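Local coordinates for protein hydratase ChsH1 (Mycobacterium tuberculosis, PDB 4W78) that hydrates the steroid enoyl-CoA 3-oxo-4,17-pregnadiene-20-carboxyl-CoA to its 17-hydroxy product during cholesterol side chain degradation, acting in complex with ChsH2, at residues A[139-144]-A[159-164]; A[119-124]-A[146-151]. All blocks are in the same frame, centred on the assembly; numbering follows the deposited sequence.

Interaction 1. Residues A[139-144]-A[159-164]; sequences GWFINQ and NWRILK
Phe141 is sandwiched between Arg161 and Leu163 of the neighbouring antiparallel strand. The guanidinium forms an offset, nearly parallel cation-pi stack on one ring face (planes 12° apart), CZ off-centre and NH2 of Arg161 over the middle of the ring, 3.2 Å from CD1 of Phe141. Arg161 CG is anti to the backbone N (chi1 -175°), and the chain, extended to NE, carries the head group to Phe141. Over the opposite face, Leu163 CD1 makes a CH-pi contact 3.9 Å from the Phe141 ring centroid.

Six backbone hydrogen bonds join the pairs Trp140-Lys164, Ile142-Ile162 and Gln144-Trp160. Asn143 runs alongside Arg161, its OD1 3.5 Å from Arg161 CG, and a water accepts from both Asn143 ND2 and Arg161 NE. Asn143 ND2 donates to Asp127 O, and Arg161 NH1 to Asn104 OD1.

On the face of Ile142, Ile162 and Lys164 the touching atoms are aliphatic carbons: Ile142 CD1 packs 3.5 Å from Lys164 CG, and Ile142 CB meets Ile162 CG1. Helix 85-94 of this hotdog-family fold packs on Ile142 through Ile88 and Phe92, and its Asp93 salt-bridges Lys164 NZ.

The pi cloud probably stabilises the positive charge stacked on it, and stack, water and Asn104 together restrain the guanidinium's position and turn.

Interaction 2. Residues A[119-124]-A[146-151]; sequences VSISAE and IVWQVG
Ile121 lies beside the indole of Trp148, both side chains pointing the same way from a non-hydrogen-bonded antiparallel pair. CG1 of Ile121, anti to its backbone N (chi1 -176°), stands over a face of the five-membered ring in a CH-pi contact, 4.2 Å from the centroid of that Trp148 ring, while Ile121 CD1 comes 3.7 Å from Trp148 NE1. Ile146 CG2 adds to this cluster, lying above the indole plane toward its rim and 3.5 Å from Ile121 CG1. At the next non-hydrogen-bonded pair, Ala123 CB lies 3.5 Å from Ile146 CD1, tighter than usual van der Waals contact. Val119 CG1 approaches the indole obliquely, 3.4 Å from Trp148 CD1.

These side chains share one face of the long, curved antiparallel sheet of the hotdog fold, and the two strands belong to one beta hairpin. Helix 67-70 and Met158 of the next strand also pack on Trp148, and its NE1 hydrogen-bonds to Thr71 OG1, so the indole is held by its N-H as well as by packing.

Ser120, Ser122, Val147 and Gln149 occupy the other face. Four backbone hydrogen bonds link the Ser120-Gln149 and Ser122-Val147 pairs, with Ser120 N 2.8 Å from Gln149 O. A water joins Ser120 OG to Gly151 O, 2.7 Å from each, bridging the strand to the turn; Gln149 NE2 reaches Asp154, and Ser122 OG bonds to Ser18 O.

Strand 139-150 serves both contacts: its first half pairs with 159-164 in interaction 1, its second half with 119-124 on the opposite flank in interaction 2. The sheet thus carries strand 139-150 between 119-134 and 153-165, and the two hairpins overlap along the chain. The centres of interactions 1 and 2 are about 19 Å apart, yet the contacts meet where Gln144 CB packs 3.6 Å from Glu124 O and Gln144 NE2 lies 3.9 Å from Ala123 CB. Together they illustrate how one hotdog strand can be packed differently along its length: helix 85-94 covers the Ile142 end, and helix 67-70 the Trp148 end. ChsH2 touches interaction 1 through its Ile52, which packs on Trp160.

Interaction 1. Residues A[139-144]-A[159-164]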
ATOM      1  N   GLY A 139     -31.497  11.560   8.885  1.00 27.41           N
ATOM      2  CA  GLY A 139     -30.849  10.823   7.819  1.00 25.29           C
ATOM      3  C   GLY A 139     -31.649   9.679   7.229  1.00 25.21           C
ATOM      4  O   GLY A 139     -32.748   9.353   7.682  1.00 25.79           O
ATOM      5  N   TRP A 140     -31.077   9.073   6.197  1.00 22.15           N
ATOM      6  CA  TRP A 140     -31.659   7.901   5.555  1.00 21.39           C
ATOM      7  C   TRP A 140     -30.650   6.780   5.576  1.00 19.61           C
ATOM      8  O   TRP A 140     -29.468   7.007   5.331  1.00 19.17           O
ATOM      9  CB  TRP A 140     -31.983   8.208   4.098  1.00 20.32           C
ATOM     10  CG  TRP A 140     -33.169   9.085   3.906  1.00 22.77           C
ATOM     11  CD1 TRP A 140     -33.266  10.414   4.204  1.00 24.71           C
ATOM     12  CD2 TRP A 140     -34.424   8.705   3.339  1.00 23.89           C
ATOM     13  NE1 TRP A 140     -34.510  10.884   3.864  1.00 28.12           N
ATOM     14  CE2 TRP A 140     -35.241   9.854   3.329  1.00 28.40           C
ATOM     15  CE3 TRP A 140     -34.936   7.505   2.832  1.00 26.06           C
ATOM     16  CZ2 TRP A 140     -36.546   9.838   2.842  1.00 30.15           C
ATOM     17  CZ3 TRP A 140     -36.235   7.490   2.347  1.00 27.68           C
ATOM     18  CH2 TRP A 140     -37.025   8.650   2.359  1.00 29.01           C
ATOM     19  N   PHE A 141     -31.099   5.565   5.872  1.00 19.21           N
ATOM     20  CA  PHE A 141     -30.205   4.417   5.808  1.00 18.06           C
ATOM     21  C   PHE A 141     -30.324   3.749   4.453  1.00 17.83           C
ATOM     22  O   PHE A 141     -31.430   3.585   3.937  1.00 19.47           O
ATOM     23  CB  PHE A 141     -30.526   3.404   6.913  1.00 18.61           C
ATOM     24  CG  PHE A 141     -30.225   3.902   8.309  1.00 20.64           C
ATOM     25  CD1 PHE A 141     -28.963   3.751   8.843  1.00 21.92           C
ATOM     26  CD2 PHE A 141     -31.207   4.505   9.076  1.00 25.25           C
ATOM     27  CE1 PHE A 141     -28.677   4.191  10.125  1.00 24.50           C
ATOM     28  CE2 PHE A 141     -30.929   4.955  10.359  1.00 28.94           C
ATOM     29  CZ  PHE A 141     -29.659   4.795  10.878  1.00 27.14           C
ATOM     30  N   ILE A 142     -29.181   3.370   3.894  1.00 16.99           N
ATOM     31  CA  ILE A 142     -29.125   2.745   2.571  1.00 16.68           C
ATOM     32  C   ILE A 142     -28.371   1.426   2.681  1.00 16.15           C
ATOM     33  O   ILE A 142     -27.212   1.396   3.110  1.00 16.29           O
ATOM     34  CB  ILE A 142     -28.396   3.645   1.575  1.00 16.96           C
ATOM     35  CG1 ILE A 142     -29.192   4.931   1.360  1.00 19.92           C
ATOM     36  CG2 ILE A 142     -28.203   2.923   0.241  1.00 18.08           C
ATOM     37  CD1 ILE A 142     -28.362   6.172   1.522  1.00 22.44           C
ATOM     38  N   ASN A 143     -29.042   0.333   2.321  1.00 15.05           N
ATOM     39  CA  ASN A 143     -28.435  -0.991   2.271  1.00 13.70           C
ATOM     40  C   ASN A 143     -28.079  -1.413   0.862  1.00 12.51           C
ATOM     41  O   ASN A 143     -28.785  -1.064  -0.104  1.00 14.83           O
ATOM     42  CB  ASN A 143     -29.396  -2.027   2.848  1.00 15.46           C
ATOM     43  CG  ASN A 143     -29.647  -1.819   4.326  1.00 22.58           C
ATOM     44  OD1 ASN A 143     -28.955  -2.387   5.165  1.00 27.24           O
ATOM     45  ND2 ASN A 143     -30.622  -0.985   4.647  1.00 26.50           N
ATOM     46  N   GLN A 144     -26.989  -2.152   0.738  1.00 12.22           N
ATOM     47  CA  GLN A 144     -26.606  -2.764  -0.541  1.00 11.40           C
ATOM     48  C   GLN A 144     -26.293  -4.231  -0.338  1.00 12.35           C
ATOM     49  O   GLN A 144     -25.739  -4.608   0.706  1.00 16.50           O
ATOM     50  CB  GLN A 144     -25.371  -2.083  -1.110  1.00 17.02           C
ATOM     51  CG  GLN A 144     -25.586  -0.702  -1.691  1.00 21.19           C
ATOM     52  CD  GLN A 144     -24.293  -0.158  -2.263  1.00 27.58           C
ATOM     53  OE1 GLN A 144     -23.515   0.493  -1.563  1.00 33.55           O
ATOM     54  NE2 GLN A 144     -24.038  -0.457  -3.527  1.00 25.86           N
ATOM     55  N   ASN A 159     -23.646  -7.594   3.007  1.00 12.97           N
ATOM     56  CA  ASN A 159     -24.695  -6.623   3.231  1.00 14.36           C
ATOM     57  C   ASN A 159     -24.003  -5.414   3.848  1.00 13.88           C
ATOM     58  O   ASN A 159     -23.340  -5.541   4.891  1.00 18.51           O
ATOM     59  CB  ASN A 159     -25.750  -7.199   4.165  1.00 20.25           C
ATOM     60  CG  ASN A 159     -26.407  -8.455   3.607  1.00 30.02           C
ATOM     61  OD1 ASN A 159     -26.801  -8.504   2.439  1.00 34.95           O
ATOM     62  ND2 ASN A 159     -26.530  -9.481   4.447  1.00 35.76           N
ATOM     63  N   TRP A 160     -24.098  -4.270   3.170  1.00 14.85           N
ATOM     64  CA  TRP A 160     -23.381  -3.043   3.525  1.00 15.10           C
ATOM     65  C   TRP A 160     -24.422  -1.986   3.838  1.00 17.47           C
ATOM     66  O   TRP A 160     -25.325  -1.774   3.041  1.00 17.44           O
ATOM     67  CB  TRP A 160     -22.581  -2.585   2.299  1.00 19.36           C
ATOM     68  CG  TRP A 160     -21.629  -1.474   2.555  1.00 23.31           C
ATOM     69  CD1 TRP A 160     -21.768  -0.147   2.247  1.00 25.64           C
ATOM     70  CD2 TRP A 160     -20.369  -1.615   3.168  1.00 28.34           C
ATOM     71  NE1 TRP A 160     -20.650   0.548   2.658  1.00 30.41           N
ATOM     72  CE2 TRP A 160     -19.771  -0.342   3.222  1.00 28.50           C
ATOM     73  CE3 TRP A 160     -19.681  -2.709   3.677  1.00 30.25           C
ATOM     74  CZ2 TRP A 160     -18.512  -0.143   3.774  1.00 30.27           C
ATOM     75  CZ3 TRP A 160     -18.491  -2.538   4.187  1.00 11.53           C
ATOM     76  CH2 TRP A 160     -17.881  -1.260   4.258  1.00 29.45           C
ATOM     77  N   ARG A 161     -24.314  -1.316   4.978  1.00 15.24           N
ATOM     78  CA  ARG A 161     -25.297  -0.301   5.335  1.00 14.56           C
ATOM     79  C   ARG A 161     -24.620   1.015   5.666  1.00 14.35           C
ATOM     80  O   ARG A 161     -23.666   1.059   6.448  1.00 17.00           O
ATOM     81  CB  ARG A 161     -26.143  -0.770   6.511  1.00 17.80           C
ATOM     82  CG  ARG A 161     -27.283   0.141   6.921  1.00 21.26           C
ATOM     83  CD  ARG A 161     -27.990  -0.541   8.106  1.00 27.44           C
ATOM     84  NE  ARG A 161     -29.132   0.181   8.654  1.00 34.18           N
ATOM     85  CZ  ARG A 161     -29.226   0.568   9.926  1.00 31.88           C
ATOM     86  NH1 ARG A 161     -28.240   0.319  10.782  1.00 36.30           N
ATOM     87  NH2 ARG A 161     -30.305   1.209  10.346  1.00 35.15           N
ATOM     88  N   ILE A 162     -25.116   2.086   5.058  1.00 16.50           N
ATOM     89  CA  ILE A 162     -24.611   3.416   5.352  1.00 17.16           C
ATOM     90  C   ILE A 162     -25.747   4.328   5.762  1.00 18.16           C
ATOM     91  O   ILE A 162     -26.926   4.042   5.513  1.00 16.75           O
ATOM     92  CB  ILE A 162     -23.883   4.048   4.142  1.00 18.28           C
ATOM     93  CG1 ILE A 162     -24.872   4.335   3.007  1.00 19.92           C
ATOM     94  CG2 ILE A 162     -22.752   3.154   3.671  1.00 18.81           C
ATOM     95  CD1 ILE A 162     -24.279   5.143   1.836  1.00 21.95           C
ATOM     96  N   LEU A 163     -25.374   5.432   6.402  1.00 17.93           N
ATOM     97  CA  LEU A 163     -26.305   6.478   6.784  1.00 19.51           C
ATOM     98  C   LEU A 163     -25.898   7.766   6.082  1.00 19.80           C
ATOM     99  O   LEU A 163     -24.757   8.219   6.225  1.00 21.51           O
ATOM    100  CB  LEU A 163     -26.258   6.680   8.302  1.00 21.24           C
ATOM    101  CG  LEU A 163     -27.002   7.899   8.839  1.00 22.70           C
ATOM    102  CD1 LEU A 163     -28.512   7.788   8.629  1.00 22.59           C
ATOM    103  CD2 LEU A 163     -26.659   8.090  10.316  1.00 24.67           C
ATOM    104  N   LYS A 164     -26.804   8.331   5.294  1.00 19.79           N
ATOM    105  CA  LYS A 164     -26.610   9.672   4.747  1.00 22.94           C
ATOM    106  C   LYS A 164     -27.403  10.636   5.607  1.00 22.56           C
ATOM    107  O   LYS A 164     -28.610  10.468   5.790  1.00 22.62           O
ATOM    108  CB  LYS A 164     -27.109   9.754   3.303  1.00 23.67           C
ATOM    109  CG  LYS A 164     -26.302   8.925   2.324  1.00 23.47           C
ATOM    110  CD  LYS A 164     -24.992   9.607   1.993  1.00 22.88           C
ATOM    111  CE  LYS A 164     -25.228  10.837   1.135  1.00 26.08           C
ATOM    112  NZ  LYS A 164     -24.066  11.767   1.228  1.00 30.23           N
TER
HETATM  113  O   HOH W   1     -24.956   0.702   1.448  1.00 21.18           O
HETATM  114  O   HOH W   2     -31.989  -0.103   7.395  1.00 26.52           O
HETATM  115  O   HOH W   3     -28.100  -5.542   2.553  1.00 41.80           O

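Interaction 2. Residues A[119-124]-A[146-151]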
ATOM      1  N   VAL A 119     -11.730 -12.750  -9.285  1.00 13.84           N
ATOM      2  CA  VAL A 119     -13.020 -12.395  -8.686  1.00 12.49           C
ATOM      3  C   VAL A 119     -13.699 -11.253  -9.435  1.00 12.86           C
ATOM      4  O   VAL A 119     -13.028 -10.392 -10.017  1.00 16.31           O
ATOM      5  CB  VAL A 119     -12.818 -12.002  -7.196  1.00 22.20           C
ATOM      6  CG1 VAL A 119     -14.097 -11.524  -6.560  1.00 26.05           C
ATOM      7  CG2 VAL A 119     -12.247 -13.187  -6.412  1.00 20.14           C
ATOM      8  N   SER A 120     -15.032 -11.284  -9.486  1.00 13.80           N
ATOM      9  CA  SER A 120     -15.803 -10.141  -9.977  1.00 13.53           C
ATOM     10  C   SER A 120     -16.784  -9.686  -8.900  1.00 14.93           C
ATOM     11  O   SER A 120     -17.101 -10.444  -7.996  1.00 15.80           O
ATOM     12  CB  SER A 120     -16.573 -10.505 -11.240  1.00 16.92           C
ATOM     13  OG  SER A 120     -17.588 -11.444 -10.932  1.00 22.85           O
ATOM     14  N   ILE A 121     -17.258  -8.450  -9.003  1.00 15.19           N
ATOM     15  CA  ILE A 121     -18.183  -7.901  -8.012  1.00 13.14           C
ATOM     16  C   ILE A 121     -19.428  -7.339  -8.689  1.00 12.09           C
ATOM     17  O   ILE A 121     -19.340  -6.732  -9.761  1.00 14.03           O
ATOM     18  CB  ILE A 121     -17.495  -6.795  -7.166  1.00 10.75           C
ATOM     19  CG1 ILE A 121     -18.416  -6.281  -6.050  1.00 11.91           C
ATOM     20  CG2 ILE A 121     -17.002  -5.643  -8.062  1.00 14.55           C
ATOM     21  CD1 ILE A 121     -17.729  -5.263  -5.123  1.00 16.00           C
ATOM     22  N   SER A 122     -20.584  -7.520  -8.042  1.00 11.95           N
ATOM     23  CA  SER A 122     -21.857  -6.966  -8.516  1.00 12.57           C
ATOM     24  C   SER A 122     -22.572  -6.387  -7.314  1.00 14.56           C
ATOM     25  O   SER A 122     -22.523  -6.972  -6.226  1.00 15.10           O
ATOM     26  CB  SER A 122     -22.703  -8.068  -9.145  1.00 17.85           C
ATOM     27  OG  SER A 122     -23.981  -7.594  -9.545  1.00 23.88           O
ATOM     28  N   ALA A 123     -23.214  -5.236  -7.495  1.00 12.99           N
ATOM     29  CA  ALA A 123     -23.876  -4.547  -6.382  1.00 13.53           C
ATOM     30  C   ALA A 123     -25.348  -4.315  -6.689  1.00 12.54           C
ATOM     31  O   ALA A 123     -25.708  -3.939  -7.804  1.00 14.76           O
ATOM     32  CB  ALA A 123     -23.194  -3.217  -6.104  1.00 14.17           C
ATOM     33  N   GLU A 124     -26.195  -4.532  -5.684  1.00 12.79           N
ATOM     34  CA  GLU A 124     -27.636  -4.347  -5.800  1.00 13.32           C
ATOM     35  C   GLU A 124     -28.075  -3.476  -4.635  1.00 13.33           C
ATOM     36  O   GLU A 124     -27.591  -3.658  -3.518  1.00 16.55           O
ATOM     37  CB  GLU A 124     -28.339  -5.716  -5.713  1.00 16.63           C
ATOM     38  CG  GLU A 124     -29.840  -5.662  -5.888  1.00 23.86           C
ATOM     39  CD  GLU A 124     -30.535  -6.866  -5.299  1.00 28.98           C
ATOM     40  OE1 GLU A 124     -30.331  -7.103  -4.092  1.00 35.19           O
ATOM     41  OE2 GLU A 124     -31.281  -7.564  -6.021  1.00 24.76           O
ATOM     42  N   ILE A 146     -23.942  -6.950  -1.997  1.00 11.41           N
ATOM     43  CA  ILE A 146     -22.807  -7.143  -2.891  1.00 12.13           C
ATOM     44  C   ILE A 146     -22.568  -8.629  -3.016  1.00 14.67           C
ATOM     45  O   ILE A 146     -22.607  -9.353  -2.014  1.00 14.94           O
ATOM     46  CB  ILE A 146     -21.549  -6.550  -2.240  1.00 16.60           C
ATOM     47  CG1 ILE A 146     -21.751  -5.084  -1.852  1.00 25.86           C
ATOM     48  CG2 ILE A 146     -20.294  -6.803  -3.087  1.00 15.57           C
ATOM     49  CD1 ILE A 146     -22.380  -4.248  -2.871  1.00 23.78           C
ATOM     50  N   VAL A 147     -22.313  -9.095  -4.233  1.00 12.84           N
ATOM     51  CA  VAL A 147     -21.969 -10.497  -4.449  1.00 14.42           C
ATOM     52  C   VAL A 147     -20.665 -10.592  -5.243  1.00 13.31           C
ATOM     53  O   VAL A 147     -20.484  -9.876  -6.235  1.00 14.11           O
ATOM     54  CB  VAL A 147     -23.092 -11.261  -5.174  1.00 15.96           C
ATOM     55  CG1 VAL A 147     -22.706 -12.707  -5.406  1.00 16.99           C
ATOM     56  CG2 VAL A 147     -24.410 -11.181  -4.374  1.00 15.82           C
ATOM     57  N   TRP A 148     -19.755 -11.446  -4.786  1.00 11.29           N
ATOM     58  CA  TRP A 148     -18.535 -11.739  -5.527  1.00 10.69           C
ATOM     59  C   TRP A 148     -18.621 -13.117  -6.144  1.00 12.81           C
ATOM     60  O   TRP A 148     -19.105 -14.072  -5.515  1.00 13.76           O
ATOM     61  CB  TRP A 148     -17.295 -11.693  -4.630  1.00 12.15           C
ATOM     62  CG  TRP A 148     -16.910 -10.318  -4.146  1.00 12.43           C
ATOM     63  CD1 TRP A 148     -16.095  -9.425  -4.783  1.00 13.67           C
ATOM     64  CD2 TRP A 148     -17.311  -9.696  -2.920  1.00 12.95           C
ATOM     65  NE1 TRP A 148     -15.952  -8.282  -4.015  1.00 12.24           N
ATOM     66  CE2 TRP A 148     -16.687  -8.433  -2.866  1.00 11.17           C
ATOM     67  CE3 TRP A 148     -18.118 -10.100  -1.843  1.00 14.70           C
ATOM     68  CZ2 TRP A 148     -16.861  -7.558  -1.793  1.00 10.98           C
ATOM     69  CZ3 TRP A 148     -18.277  -9.230  -0.764  1.00 15.30           C
ATOM     70  CH2 TRP A 148     -17.659  -7.971  -0.753  1.00 12.91           C
ATOM     71  N   GLN A 149     -18.110 -13.216  -7.364  1.00 12.41           N
ATOM     72  CA  GLN A 149     -18.105 -14.462  -8.105  1.00 15.23           C
ATOM     73  C   GLN A 149     -16.718 -14.793  -8.627  1.00 18.05           C
ATOM     74  O   GLN A 149     -15.890 -13.906  -8.842  1.00 16.78           O
ATOM     75  CB  GLN A 149     -19.058 -14.367  -9.293  1.00 18.91           C
ATOM     76  CG  GLN A 149     -20.499 -14.169  -8.890  1.00 18.43           C
ATOM     77  CD  GLN A 149     -21.411 -14.201 -10.085  1.00 28.46           C
ATOM     78  OE1 GLN A 149     -21.372 -13.307 -10.929  1.00 35.51           O
ATOM     79  NE2 GLN A 149     -22.219 -15.245 -10.182  1.00 30.58           N
ATOM     80  N   VAL A 150     -16.481 -16.081  -8.835  1.00 15.52           N
ATOM     81  CA  VAL A 150     -15.366 -16.531  -9.654  1.00 15.70           C
ATOM     82  C   VAL A 150     -16.043 -17.256 -10.801  1.00 20.11           C
ATOM     83  O   VAL A 150     -16.676 -18.290 -10.598  1.00 22.05           O
ATOM     84  CB  VAL A 150     -14.427 -17.463  -8.879  1.00 16.26           C
ATOM     85  CG1 VAL A 150     -13.397 -18.086  -9.823  1.00 19.03           C
ATOM     86  CG2 VAL A 150     -13.726 -16.694  -7.746  1.00 17.37           C
ATOM     87  N   GLY A 151     -15.964 -16.684 -11.999  1.00 20.79           N
ATOM     88  CA  GLY A 151     -16.787 -17.156 -13.101  1.00 25.26           C
ATOM     89  C   GLY A 151     -18.251 -16.954 -12.748  1.00 26.41           C
ATOM     90  O   GLY A 151     -18.661 -15.853 -12.374  1.00 27.20           O
TER
HETATM   91  O   HOH W   4     -17.189 -13.600 -12.505  1.00 28.72           O
HETATM   92  O   HOH W   5     -20.291 -10.636  -9.166  1.00 29.92           O